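Side-chain contacts in flagella basal body P-ring formation protein FlgA (Salmonella typhimurium, PDB 3TEE), which takes part in assembly of the flagellar P-ring in the periplasm, where it may act as a chaperone or modulator of that process: residues T9-R14 with G51-V56; V55-A60 with R64-N69; I112-D117 with V130-I135; Q172-R177 with G192-N197. All blocks are in the same frame, centred on the assembly; numbering follows the deposited sequence.

Contact 1. Residues T9-R14 with G51-V56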
loop_
_atom_site.group_PDB
_atom_site.type_symbol
_atom_site.label_atom_id
_atom_site.label_comp_id
_atom_site.label_asym_id
_atom_site.label_seq_id
_atom_site.Cartn_x
_atom_site.Cartn_y
_atom_site.Cartn_z
ATOM N N THR A 9 -20.150 -19.610 3.749
ATOM C CA THR A 9 -18.903 -20.364 3.938
ATOM C C THR A 9 -17.839 -19.894 2.915
ATOM O O THR A 9 -16.682 -19.678 3.286
ATOM C CB THR A 9 -19.169 -21.900 3.879
ATOM O OG1 THR A 9 -19.988 -22.260 4.988
ATOM C CG2 THR A 9 -17.873 -22.732 3.923
ATOM N N TRP A 10 -18.222 -19.731 1.640
ATOM C CA TRP A 10 -17.251 -19.303 0.632
ATOM C C TRP A 10 -16.623 -17.933 0.983
ATOM O O TRP A 10 -15.392 -17.830 1.062
ATOM C CB TRP A 10 -17.880 -19.301 -0.770
ATOM C CG TRP A 10 -16.903 -19.102 -1.885
ATOM C CD1 TRP A 10 -16.027 -20.021 -2.384
ATOM C CD2 TRP A 10 -16.832 -17.969 -2.747
ATOM N NE1 TRP A 10 -15.370 -19.503 -3.478
ATOM C CE2 TRP A 10 -15.827 -18.234 -3.710
ATOM C CE3 TRP A 10 -17.508 -16.734 -2.788
ATOM C CZ2 TRP A 10 -15.510 -17.332 -4.732
ATOM C CZ3 TRP A 10 -17.164 -15.822 -3.784
ATOM C CH2 TRP A 10 -16.168 -16.123 -4.730
ATOM N N PHE A 11 -17.446 -16.916 1.249
ATOM C CA PHE A 11 -16.897 -15.598 1.612
ATOM C C PHE A 11 -16.158 -15.620 2.932
ATOM O O PHE A 11 -15.160 -14.920 3.037
ATOM C CB PHE A 11 -17.974 -14.505 1.635
ATOM C CG PHE A 11 -18.292 -13.993 0.253
ATOM C CD1 PHE A 11 -17.468 -13.046 -0.364
ATOM C CD2 PHE A 11 -19.434 -14.420 -0.417
ATOM C CE1 PHE A 11 -17.765 -12.565 -1.642
ATOM C CE2 PHE A 11 -19.722 -13.950 -1.704
ATOM C CZ PHE A 11 -18.903 -13.003 -2.290
ATOM N N SER A 12 -16.633 -16.398 3.941
ATOM C CA SER A 12 -15.915 -16.531 5.238
ATOM C C SER A 12 -14.468 -17.047 4.999
ATOM O O SER A 12 -13.511 -16.488 5.532
ATOM C CB SER A 12 -16.652 -17.510 6.163
ATOM O OG SER A 12 -17.874 -16.953 6.630
ATOM N N GLN A 13 -14.329 -18.142 4.247
ATOM C CA GLN A 13 -13.015 -18.752 3.924
ATOM C C GLN A 13 -12.161 -17.771 3.087
ATOM O O GLN A 13 -10.984 -17.579 3.389
ATOM C CB GLN A 13 -13.187 -20.079 3.168
ATOM C CG GLN A 13 -13.719 -21.191 4.086
ATOM C CD GLN A 13 -14.171 -22.456 3.398
ATOM O OE1 GLN A 13 -14.271 -22.519 2.170
ATOM N NE2 GLN A 13 -14.508 -23.487 4.195
ATOM N N ARG A 14 -12.767 -17.131 2.073
ATOM C CA ARG A 14 -12.055 -16.138 1.242
ATOM C C ARG A 14 -11.516 -14.960 2.070
ATOM O O ARG A 14 -10.473 -14.382 1.735
ATOM C CB ARG A 14 -13.006 -15.545 0.213
ATOM C CG ARG A 14 -13.122 -16.369 -1.015
ATOM C CD ARG A 14 -14.054 -15.683 -1.982
ATOM N NE ARG A 14 -13.503 -14.462 -2.580
ATOM C CZ ARG A 14 -12.659 -14.430 -3.607
ATOM N NH1 ARG A 14 -12.214 -15.559 -4.146
ATOM N NH2 ARG A 14 -12.232 -13.271 -4.084
ATOM N N GLY A 51 -19.075 -5.918 0.687
ATOM C CA GLY A 51 -20.044 -4.915 0.276
ATOM C C GLY A 51 -20.881 -5.510 -0.832
ATOM O O GLY A 51 -21.109 -6.730 -0.845
ATOM N N ASN A 52 -21.313 -4.670 -1.786
ATOM C CA ASN A 52 -22.119 -5.134 -2.917
ATOM C C ASN A 52 -21.230 -5.714 -3.985
ATOM O O ASN A 52 -20.447 -5.005 -4.623
ATOM C CB ASN A 52 -23.029 -4.015 -3.456
ATOM C CG ASN A 52 -24.032 -3.544 -2.442
ATOM O OD1 ASN A 52 -24.644 -4.329 -1.710
ATOM N ND2 ASN A 52 -24.164 -2.237 -2.326
ATOM N N VAL A 53 -21.267 -7.037 -4.125
ATOM C CA VAL A 53 -20.383 -7.678 -5.091
ATOM C C VAL A 53 -21.148 -8.572 -6.052
ATOM O O VAL A 53 -22.248 -9.023 -5.747
ATOM C CB VAL A 53 -19.193 -8.430 -4.424
ATOM C CG1 VAL A 53 -18.306 -7.487 -3.582
ATOM C CG2 VAL A 53 -19.673 -9.605 -3.588
ATOM N N ASN A 54 -20.532 -8.876 -7.193
ATOM C CA ASN A 54 -21.136 -9.789 -8.149
ATOM C C ASN A 54 -20.398 -11.117 -8.035
ATOM O O ASN A 54 -19.167 -11.140 -7.971
ATOM C CB ASN A 54 -21.050 -9.235 -9.587
ATOM C CG ASN A 54 -21.798 -7.921 -9.764
ATOM O OD1 ASN A 54 -22.963 -7.778 -9.379
ATOM N ND2 ASN A 54 -21.135 -6.931 -10.347
ATOM N N VAL A 55 -21.150 -12.211 -7.967
ATOM C CA VAL A 55 -20.568 -13.556 -7.889
ATOM C C VAL A 55 -21.055 -14.345 -9.085
ATOM O O VAL A 55 -22.264 -14.421 -9.307
ATOM C CB VAL A 55 -20.956 -14.280 -6.575
ATOM C CG1 VAL A 55 -20.487 -15.746 -6.579
ATOM C CG2 VAL A 55 -20.410 -13.542 -5.361
ATOM N N VAL A 56 -20.127 -14.992 -9.795
ATOM C CA VAL A 56 -20.462 -15.882 -10.888
ATOM C C VAL A 56 -20.661 -17.265 -10.245
ATOM O O VAL A 56 -19.825 -17.702 -9.455
ATOM C CB VAL A 56 -19.391 -15.887 -12.011
ATOM C CG1 VAL A 56 -19.712 -16.952 -13.064
ATOM C CG2 VAL A 56 -19.306 -14.502 -12.664
#
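The N-terminal helix 2-14 packs across an antiparallel beta sheet, and this contact is where its last turns, residues 9-14, meet strand 53-59. Phe11 carries most of it, with Val53 and Val55 as its partners on the strand. The short segments pass at 111° between their N-to-C directions, with axes 12.7 Å apart at the closest point, a separation that the aromatic side chains bridge. No hydrogen bond spans the gap, so the two elements are joined here by apolar contact alone. Val53 and Val55, two positions apart on the strand, both direct their side chains at the helix, while Asn54 between them points away. Phe11 has CG anti to its carbonyl carbon (chi1 -80°), and its ring reaches the strand with CZ foremost. One face of that ring is covered by the neighbouring Trp10, whose CE3 lies above it toward the rim. Trp10 in turn has Arg14 CD over one face of its indole, and its ring also meets that of Phe41 on strand 40-42. Val22 and Val24 of strand 21-26 and Val70 of strand 62-79 add to the apolar surroundings of Phe11, which is buried. Trp10 makes a looser contact, CZ3 standing 4.3 Å from Val55 CG2. Val53 brings CG2 to 3.7 Å from Phe11 CZ, approaching the ring obliquely. Val55 CG2 comes in at the ring edge, near its plane, and lies 3.5 Å from Phe11 CZ and 3.7 Å from Phe11 CE2.

Contact 2. Residues V55-A60 with R64-N69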
loop_
_atom_site.group_PDB
_atom_site.type_symbol
_atom_site.label_atom_id
_atom_site.label_comp_id
_atom_site.label_asym_id
_atom_site.label_seq_id
_atom_site.Cartn_x
_atom_site.Cartn_y
_atom_site.Cartn_z
ATOM N N VAL A 55 -21.150 -12.211 -7.967
ATOM C CA VAL A 55 -20.568 -13.556 -7.889
ATOM C C VAL A 55 -21.055 -14.345 -9.085
ATOM O O VAL A 55 -22.264 -14.421 -9.307
ATOM C CB VAL A 55 -20.956 -14.280 -6.575
ATOM C CG1 VAL A 55 -20.487 -15.746 -6.579
ATOM C CG2 VAL A 55 -20.410 -13.542 -5.361
ATOM N N VAL A 56 -20.127 -14.992 -9.795
ATOM C CA VAL A 56 -20.462 -15.882 -10.888
ATOM C C VAL A 56 -20.661 -17.265 -10.245
ATOM O O VAL A 56 -19.825 -17.702 -9.455
ATOM C CB VAL A 56 -19.391 -15.887 -12.011
ATOM C CG1 VAL A 56 -19.712 -16.952 -13.064
ATOM C CG2 VAL A 56 -19.306 -14.502 -12.664
ATOM N N ALA A 57 -21.795 -17.909 -10.523
ATOM C CA ALA A 57 -22.086 -19.243 -9.985
ATOM C C ALA A 57 -22.313 -20.156 -11.173
ATOM O O ALA A 57 -23.240 -19.935 -11.967
ATOM C CB ALA A 57 -23.320 -19.204 -9.087
ATOM N N ARG A 58 -21.426 -21.144 -11.343
ATOM C CA ARG A 58 -21.516 -22.032 -12.495
ATOM C C ARG A 58 -22.042 -23.392 -12.128
ATOM O O ARG A 58 -21.651 -23.932 -11.105
ATOM C CB ARG A 58 -20.141 -22.213 -13.172
ATOM C CG ARG A 58 -19.632 -20.987 -13.938
ATOM C CD ARG A 58 -18.345 -21.370 -14.665
ATOM N NE ARG A 58 -17.862 -20.336 -15.584
ATOM C CZ ARG A 58 -17.162 -19.274 -15.209
ATOM N NH1 ARG A 58 -16.755 -18.390 -16.109
ATOM N NH2 ARG A 58 -16.877 -19.075 -13.930
ATOM N N CYS A 59 -22.848 -23.970 -13.008
ATOM C CA CYS A 59 -23.365 -25.345 -12.938
ATOM C C CYS A 59 -23.228 -25.856 -14.355
ATOM O O CYS A 59 -22.980 -25.059 -15.274
ATOM C CB CYS A 59 -24.838 -25.369 -12.518
ATOM S SG CYS A 59 -25.146 -24.956 -10.794
ATOM N N ALA A 60 -23.447 -27.166 -14.570
ATOM C CA ALA A 60 -23.500 -27.698 -15.928
ATOM C C ALA A 60 -24.614 -26.873 -16.657
ATOM O O ALA A 60 -25.697 -26.685 -16.091
ATOM C CB ALA A 60 -23.891 -29.171 -15.886
ATOM N N ARG A 64 -24.593 -18.266 -13.763
ATOM C CA ARG A 64 -25.434 -17.259 -13.104
ATOM C C ARG A 64 -24.607 -16.102 -12.633
ATOM O O ARG A 64 -23.485 -16.319 -12.159
ATOM C CB ARG A 64 -26.161 -17.851 -11.876
ATOM C CG ARG A 64 -26.950 -19.150 -12.159
ATOM C CD ARG A 64 -28.060 -18.975 -13.182
ATOM N NE ARG A 64 -28.928 -20.150 -13.203
ATOM C CZ ARG A 64 -30.185 -20.148 -13.625
ATOM N NH1 ARG A 64 -30.732 -19.035 -14.096
ATOM N NH2 ARG A 64 -30.909 -21.257 -13.570
ATOM N N TYR A 65 -25.170 -14.876 -12.718
ATOM C CA TYR A 65 -24.532 -13.667 -12.199
ATOM C C TYR A 65 -25.334 -13.290 -10.966
ATOM O O TYR A 65 -26.465 -12.802 -11.087
ATOM C CB TYR A 65 -24.555 -12.500 -13.208
ATOM C CG TYR A 65 -23.787 -12.679 -14.499
ATOM C CD1 TYR A 65 -22.618 -13.438 -14.541
ATOM C CD2 TYR A 65 -24.163 -12.002 -15.655
ATOM C CE1 TYR A 65 -21.880 -13.570 -15.723
ATOM C CE2 TYR A 65 -23.417 -12.100 -16.830
ATOM C CZ TYR A 65 -22.283 -12.895 -16.863
ATOM O OH TYR A 65 -21.567 -13.015 -18.030
ATOM N N LEU A 66 -24.798 -13.578 -9.786
ATOM C CA LEU A 66 -25.502 -13.282 -8.549
ATOM C C LEU A 66 -25.062 -11.950 -7.982
ATOM O O LEU A 66 -23.891 -11.585 -8.088
ATOM C CB LEU A 66 -25.312 -14.402 -7.495
ATOM C CG LEU A 66 -25.533 -15.861 -7.946
ATOM C CD1 LEU A 66 -25.264 -16.805 -6.800
ATOM C CD2 LEU A 66 -26.971 -16.095 -8.503
ATOM N N GLN A 67 -26.001 -11.211 -7.395
ATOM C CA GLN A 67 -25.660 -9.958 -6.736
ATOM C C GLN A 67 -25.834 -10.231 -5.264
ATOM O O GLN A 67 -26.882 -10.721 -4.841
ATOM C CB GLN A 67 -26.562 -8.796 -7.176
ATOM C CG GLN A 67 -26.413 -8.399 -8.651
ATOM C CD GLN A 67 -27.341 -7.252 -8.962
ATOM O OE1 GLN A 67 -28.572 -7.360 -8.851
ATOM N NE2 GLN A 67 -26.761 -6.105 -9.269
ATOM N N VAL A 68 -24.770 -10.015 -4.491
ATOM C CA VAL A 68 -24.827 -10.285 -3.055
ATOM C C VAL A 68 -24.299 -9.068 -2.295
ATOM O O VAL A 68 -23.504 -8.298 -2.817
ATOM C CB VAL A 68 -24.067 -11.580 -2.602
ATOM C CG1 VAL A 68 -24.579 -12.839 -3.307
ATOM C CG2 VAL A 68 -22.558 -11.435 -2.779
ATOM N N ASN A 69 -24.714 -8.943 -1.063
ATOM C CA ASN A 69 -24.169 -7.954 -0.151
ATOM C C ASN A 69 -23.381 -8.763 0.902
ATOM O O ASN A 69 -23.903 -9.711 1.486
ATOM C CB ASN A 69 -25.256 -7.107 0.512
ATOM C CG ASN A 69 -24.645 -6.152 1.527
ATOM O OD1 ASN A 69 -24.619 -6.426 2.720
ATOM N ND2 ASN A 69 -23.991 -5.107 1.059
#
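This is the pairing of two adjacent antiparallel strands, 53-59 and 62-79, within the sheet covered by the N-terminal helix. Val55 with Leu66 and Ala57 with Arg64 are hydrogen-bonded pairs, each closed by two backbone bonds, and Val56 with Tyr65 is the non-hydrogen-bonded pair between them. The four bonds are short and fairly straight: Leu66 N reaches Val55 O at 2.7 Å, and Ala57 N reaches Arg64 O at 2.8 Å with an angle of 167° at the hydrogen. Arg64 O also receives a CA-H contact from Val56 CA at 3.3 Å. On the face carrying Val55, Ala57 and Leu66, apolar contacts run diagonally, between residues that are not register partners: Ala57 CB touches Leu66 CD1 at 3.8 Å, and Val55 CG2 meets Val68 CG2 at 4.0 Å, the two valines crossing at a slant. Leu7 of helix 2-14 lies against both valines, and Phe11 also touches Val68. Arg64 starts from the same face, but a bend at chi2 (-61°) carries its guanidinium off from the partner strand, and NE forms a salt bridge with Glu62. On the other face Val56 and Tyr65 run alongside each other in the same direction, with Val56 CG2 4.0 Å from Tyr65 CD1. Farther along, a disulfide from Cys59 to Cys36 ties the strand's end to the loop between strands 21-26 and 40-42. Alternating pair types and a short connection are those of an antiparallel beta hairpin.

Contact 3. Residues I112-D117 with V130-I135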
loop_
_atom_site.group_PDB
_atom_site.type_symbol
_atom_site.label_atom_id
_atom_site.label_comp_id
_atom_site.label_asym_id
_atom_site.label_seq_id
_atom_site.Cartn_x
_atom_site.Cartn_y
_atom_site.Cartn_z
ATOM N N ILE A 112 -1.686 -3.168 10.204
ATOM C CA ILE A 112 -0.865 -2.233 10.967
ATOM C C ILE A 112 0.593 -2.155 10.452
ATOM O O ILE A 112 1.244 -1.129 10.613
ATOM C CB ILE A 112 -0.966 -2.592 12.476
ATOM C CG1 ILE A 112 -0.569 -1.434 13.405
ATOM C CG2 ILE A 112 -0.232 -3.904 12.808
ATOM C CD1 ILE A 112 -1.606 -0.283 13.505
ATOM N N ARG A 113 1.081 -3.220 9.793
ATOM C CA ARG A 113 2.446 -3.254 9.238
ATOM C C ARG A 113 2.612 -2.269 8.078
ATOM O O ARG A 113 3.699 -1.714 7.924
ATOM C CB ARG A 113 2.845 -4.684 8.827
ATOM C CG ARG A 113 2.921 -5.647 10.015
ATOM C CD ARG A 113 3.315 -7.053 9.605
ATOM N NE ARG A 113 2.179 -7.831 9.101
ATOM C CZ ARG A 113 1.951 -8.087 7.816
ATOM N NH1 ARG A 113 2.758 -7.602 6.879
ATOM N NH2 ARG A 113 0.895 -8.807 7.454
ATOM N N GLN A 114 1.526 -1.999 7.312
ATOM C CA GLN A 114 1.525 -1.040 6.191
ATOM C C GLN A 114 1.819 0.410 6.638
ATOM O O GLN A 114 2.159 1.232 5.791
ATOM C CB GLN A 114 0.171 -1.041 5.437
ATOM C CG GLN A 114 -0.349 -2.385 4.902
ATOM C CD GLN A 114 -1.668 -2.192 4.172
ATOM O OE1 GLN A 114 -1.729 -1.468 3.165
ATOM N NE2 GLN A 114 -2.772 -2.808 4.668
ATOM N N ILE A 115 1.622 0.742 7.935
ATOM C CA ILE A 115 1.840 2.098 8.460
ATOM C C ILE A 115 3.220 2.323 9.107
ATOM O O ILE A 115 3.468 3.375 9.696
ATOM C CB ILE A 115 0.622 2.722 9.232
ATOM C CG1 ILE A 115 0.213 1.935 10.496
ATOM C CG2 ILE A 115 -0.573 2.911 8.309
ATOM C CD1 ILE A 115 1.163 2.047 11.743
ATOM N N GLN A 116 4.117 1.328 8.989
ATOM C CA GLN A 116 5.492 1.430 9.484
ATOM C C GLN A 116 6.215 2.496 8.650
ATOM O O GLN A 116 6.100 2.499 7.426
ATOM C CB GLN A 116 6.210 0.074 9.387
ATOM C CG GLN A 116 5.780 -0.920 10.471
ATOM C CD GLN A 116 6.550 -2.219 10.402
ATOM O OE1 GLN A 116 7.765 -2.249 10.158
ATOM N NE2 GLN A 116 5.863 -3.324 10.651
ATOM N N ASP A 117 6.858 3.455 9.314
ATOM C CA ASP A 117 7.530 4.598 8.668
ATOM C C ASP A 117 6.610 5.505 7.805
ATOM O O ASP A 117 7.093 6.198 6.907
ATOM C CB ASP A 117 8.824 4.184 7.926
ATOM C CG ASP A 117 10.023 4.109 8.841
ATOM O OD1 ASP A 117 10.564 5.178 9.197
ATOM O OD2 ASP A 117 10.400 2.981 9.233
ATOM N N VAL A 130 -7.496 5.308 8.794
ATOM C CA VAL A 130 -6.281 5.727 8.102
ATOM C C VAL A 130 -6.360 5.230 6.656
ATOM O O VAL A 130 -6.357 4.013 6.417
ATOM C CB VAL A 130 -4.992 5.259 8.825
ATOM C CG1 VAL A 130 -3.739 5.567 7.992
ATOM C CG2 VAL A 130 -4.885 5.888 10.221
ATOM N N GLN A 131 -6.461 6.163 5.711
ATOM C CA GLN A 131 -6.495 5.825 4.277
ATOM C C GLN A 131 -5.133 6.042 3.650
ATOM O O GLN A 131 -4.395 6.925 4.083
ATOM C CB GLN A 131 -7.552 6.636 3.536
ATOM C CG GLN A 131 -8.980 6.347 3.993
ATOM C CD GLN A 131 -9.896 7.405 3.431
ATOM O OE1 GLN A 131 -10.209 8.394 4.096
ATOM N NE2 GLN A 131 -10.329 7.232 2.186
ATOM N N LEU A 132 -4.781 5.222 2.646
ATOM C CA LEU A 132 -3.503 5.336 1.906
ATOM C C LEU A 132 -3.302 6.733 1.278
ATOM O O LEU A 132 -2.179 7.232 1.251
ATOM C CB LEU A 132 -3.368 4.223 0.852
ATOM C CG LEU A 132 -3.167 2.793 1.380
ATOM C CD1 LEU A 132 -3.246 1.791 0.248
ATOM C CD2 LEU A 132 -1.817 2.638 2.081
ATOM N N THR A 133 -4.397 7.392 0.861
ATOM C CA THR A 133 -4.357 8.762 0.318
ATOM C C THR A 133 -3.982 9.832 1.364
ATOM O O THR A 133 -3.646 10.947 0.973
ATOM C CB THR A 133 -5.695 9.120 -0.349
ATOM O OG1 THR A 133 -6.781 8.802 0.534
ATOM C CG2 THR A 133 -5.880 8.435 -1.697
ATOM N N MET A 134 -4.063 9.518 2.681
ATOM C CA MET A 134 -3.775 10.487 3.757
ATOM C C MET A 134 -2.320 10.450 4.163
ATOM O O MET A 134 -1.899 11.266 4.982
ATOM C CB MET A 134 -4.573 10.155 5.040
ATOM C CG MET A 134 -6.047 10.383 4.983
ATOM S SD MET A 134 -6.853 9.475 6.374
ATOM C CE MET A 134 -8.413 10.270 6.280
ATOM N N ILE A 135 -1.584 9.437 3.704
ATOM C CA ILE A 135 -0.224 9.186 4.161
ATOM C C ILE A 135 0.801 9.004 3.030
ATOM O O ILE A 135 0.440 8.703 1.892
ATOM C CB ILE A 135 -0.208 7.940 5.134
ATOM C CG1 ILE A 135 -0.461 6.619 4.374
ATOM C CG2 ILE A 135 -1.193 8.120 6.340
ATOM C CD1 ILE A 135 -0.129 5.306 5.149
#
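Val130 and Ile135, at the two ends of segment 130-135, meet the same methyl group, CG2 of Ile115. Val130 comes first and is buried; its CG1, anti to the backbone N (chi1 173°), lies 4.1 Å from Ile115 CG2, and the two side chains cross at about a right angle. Val77 and Val79 of strand 62-79 and Val94 of strand 94-100 also pack on Val130, and Val94 touches Ile115 as well. Next along the segment, Gln131 N-H makes a weak, nearly straight hydrogen bond to Met134 SD. Leu132 opens the 3-10 turn 132-134, and its CD2 brushes the side chain of Gln114 at the margin of the contact. The turn is closed by the backbone bond from Met134 N to Gln131 O at 3.0 Å. After it, Ile135 begins strand 135-137 and directs its side chain at Ile115: CD1 stands 4.0 Å from Ile115 CG2, again with the side chains crossing nearly at right angles. Ile115 turns that methyl to both partners because CG2 is anti to its carbonyl carbon, whereas the CG1-CD1 branch, with CG1 between the backbone N and the carbonyl carbon (chi1 62°), turns off from segment 130-135. It lies at the end of the 3-10 segment 112-115. No hydrogen bond passes between the segments. The contact thus joins two 3-10 turns that precede strands 118-120 and 135-137, the partners of a small two-stranded antiparallel sheet within the P-ring chaperone family region.

Contact 4. Residues Q172-R177 with G192-N197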
loop_
_atom_site.group_PDB
_atom_site.type_symbol
_atom_site.label_atom_id
_atom_site.label_comp_id
_atom_site.label_asym_id
_atom_site.label_seq_id
_atom_site.Cartn_x
_atom_site.Cartn_y
_atom_site.Cartn_z
ATOM N N GLN A 172 13.224 6.085 -3.754
ATOM C CA GLN A 172 12.811 7.254 -4.531
ATOM C C GLN A 172 14.076 7.993 -5.031
ATOM O O GLN A 172 15.139 7.903 -4.407
ATOM C CB GLN A 172 11.956 8.219 -3.695
ATOM C CG GLN A 172 10.545 7.712 -3.369
ATOM C CD GLN A 172 9.632 8.833 -2.904
ATOM O OE1 GLN A 172 10.016 9.719 -2.120
ATOM N NE2 GLN A 172 8.389 8.809 -3.367
ATOM N N ASN A 173 13.943 8.719 -6.148
ATOM C CA ASN A 173 15.014 9.502 -6.750
ATOM C C ASN A 173 15.365 10.726 -5.899
ATOM O O ASN A 173 14.474 11.392 -5.384
ATOM C CB ASN A 173 14.623 9.949 -8.160
ATOM C CG ASN A 173 15.746 10.633 -8.904
ATOM O OD1 ASN A 173 16.688 9.988 -9.372
ATOM N ND2 ASN A 173 15.689 11.959 -9.001
ATOM N N ALA A 174 16.667 11.016 -5.755
ATOM C CA ALA A 174 17.126 12.218 -5.063
ATOM C C ALA A 174 18.209 12.894 -5.886
ATOM O O ALA A 174 19.107 12.228 -6.404
ATOM C CB ALA A 174 17.643 11.894 -3.672
ATOM N N ARG A 175 18.067 14.209 -6.061
ATOM C CA ARG A 175 19.035 15.037 -6.756
ATOM C C ARG A 175 19.956 15.542 -5.665
ATOM O O ARG A 175 19.524 15.778 -4.529
ATOM C CB ARG A 175 18.367 16.183 -7.538
ATOM C CG ARG A 175 17.449 15.685 -8.662
ATOM C CD ARG A 175 16.683 16.799 -9.371
ATOM N NE ARG A 175 16.253 17.892 -8.484
ATOM C CZ ARG A 175 15.132 17.901 -7.764
ATOM N NH1 ARG A 175 14.298 16.865 -7.803
ATOM N NH2 ARG A 175 14.840 18.945 -6.995
ATOM N N VAL A 176 21.241 15.579 -5.975
ATOM C CA VAL A 176 22.278 15.919 -5.013
ATOM C C VAL A 176 23.186 16.967 -5.615
ATOM O O VAL A 176 23.763 16.752 -6.686
ATOM C CB VAL A 176 23.090 14.643 -4.603
ATOM C CG1 VAL A 176 24.181 14.977 -3.600
ATOM C CG2 VAL A 176 22.185 13.538 -4.064
ATOM N N ARG A 177 23.348 18.085 -4.906
ATOM C CA ARG A 177 24.266 19.106 -5.365
ATOM C C ARG A 177 25.658 18.774 -4.804
ATOM O O ARG A 177 25.836 18.662 -3.589
ATOM C CB ARG A 177 23.783 20.497 -4.921
ATOM C CG ARG A 177 24.671 21.637 -5.371
ATOM C CD ARG A 177 24.239 22.954 -4.724
ATOM N NE ARG A 177 25.072 24.023 -5.263
ATOM C CZ ARG A 177 26.277 24.347 -4.806
ATOM N NH1 ARG A 177 26.767 23.757 -3.721
ATOM N NH2 ARG A 177 26.986 25.279 -5.411
ATOM N N GLY A 192 20.402 5.927 3.656
ATOM C CA GLY A 192 20.320 7.339 3.295
ATOM C C GLY A 192 21.351 7.748 2.255
ATOM O O GLY A 192 21.624 8.939 2.089
ATOM N N ASN A 193 21.947 6.755 1.561
ATOM C CA ASN A 193 22.927 6.998 0.500
ATOM C C ASN A 193 22.187 7.131 -0.825
ATOM O O ASN A 193 21.091 6.593 -0.983
ATOM C CB ASN A 193 23.933 5.837 0.393
ATOM C CG ASN A 193 24.739 5.540 1.636
ATOM O OD1 ASN A 193 25.208 6.439 2.348
ATOM N ND2 ASN A 193 24.977 4.258 1.877
ATOM N N ILE A 194 22.810 7.809 -1.789
ATOM C CA ILE A 194 22.264 7.997 -3.123
ATOM C C ILE A 194 23.057 7.084 -4.049
ATOM O O ILE A 194 24.264 7.279 -4.218
ATOM C CB ILE A 194 22.374 9.493 -3.518
ATOM C CG1 ILE A 194 21.748 10.450 -2.450
ATOM C CG2 ILE A 194 21.929 9.760 -4.967
ATOM C CD1 ILE A 194 20.402 10.192 -1.942
ATOM N N LEU A 195 22.382 6.087 -4.641
ATOM C CA LEU A 195 23.043 5.113 -5.506
ATOM C C LEU A 195 22.878 5.401 -6.983
ATOM O O LEU A 195 21.766 5.647 -7.455
ATOM C CB LEU A 195 22.610 3.659 -5.183
ATOM C CG LEU A 195 22.652 3.207 -3.711
ATOM C CD1 LEU A 195 22.098 1.782 -3.558
ATOM C CD2 LEU A 195 24.067 3.295 -3.119
ATOM N N ILE A 196 24.001 5.350 -7.709
ATOM C CA ILE A 196 24.073 5.536 -9.158
ATOM C C ILE A 196 24.717 4.284 -9.755
ATOM O O ILE A 196 25.763 3.849 -9.273
ATOM C CB ILE A 196 24.862 6.825 -9.559
ATOM C CG1 ILE A 196 24.236 8.093 -8.948
ATOM C CG2 ILE A 196 25.008 6.942 -11.090
ATOM C CD1 ILE A 196 25.016 9.396 -9.172
ATOM N N ASN A 197 24.095 3.711 -10.798
ATOM C CA ASN A 197 24.607 2.543 -11.517
ATOM C C ASN A 197 24.953 2.957 -12.948
ATOM O O ASN A 197 24.072 3.418 -13.678
ATOM C CB ASN A 197 23.581 1.409 -11.506
ATOM C CG ASN A 197 23.434 0.740 -10.163
ATOM O OD1 ASN A 197 24.335 0.041 -9.679
ATOM N ND2 ASN A 197 22.278 0.918 -9.541
#
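Strands 173-178 and 194-197 belong to one mixed five-stranded sheet whose first and last strands, 146-152 and 194-197, also pair; strand 183-188 pairs with both 173-178 and 194-197, which face each other here without a backbone hydrogen bond. The closest CA atoms are those of Ala174 and Ile194, 6.9 Å apart, so the contact is made by side chains. Ala174 and Val176, two residues apart, point toward strand 194-197, while Arg175 between them points away. A single residue, Ile194, answers both, and all three are buried. Its CG1 is anti to the carbonyl carbon (chi1 -53°) and the chain turns again at chi2 (-50°), which carries CD1 over to Ala174 CB at 3.7 Å. Val176 and Ile194 reach toward each other tip to tip. Val188 of strand 183-188 packs on both Ala174 and Ile194, and Val147 of strand 146-152 touches Val176, so this apolar cluster gathers residues from four strands. Val176 presents only its CG2 branch to the isoleucine, its CG1 being anti to the backbone N; that CG2 methyl lies 3.5 Å from Ile194 CG1 and 3.9 Å from Ile194 CG2.

Overall arrangement
Contacts 1 and 2 overlap on strand 53-59, and contacts 3 and 4 follow in series along an extended chain. The first two form one unit: their centres are about 10 Å apart, they share Val55 and Val56, and strands 53-59 and 62-79 are neighbours in the sheet under helix 2-14. Contact 3 lies near the middle of the chain, its centre about 26 Å from that of contact 1 and about 25 Å from that of contact 4. Contact 4 is in the C-terminal sheet, on the opposite side of the chain's centre, with about 45 Å between its centre and that of contact 1. Such separate packing units fit an open form of FlgA, whose flexibility has been linked to P-ring assembly.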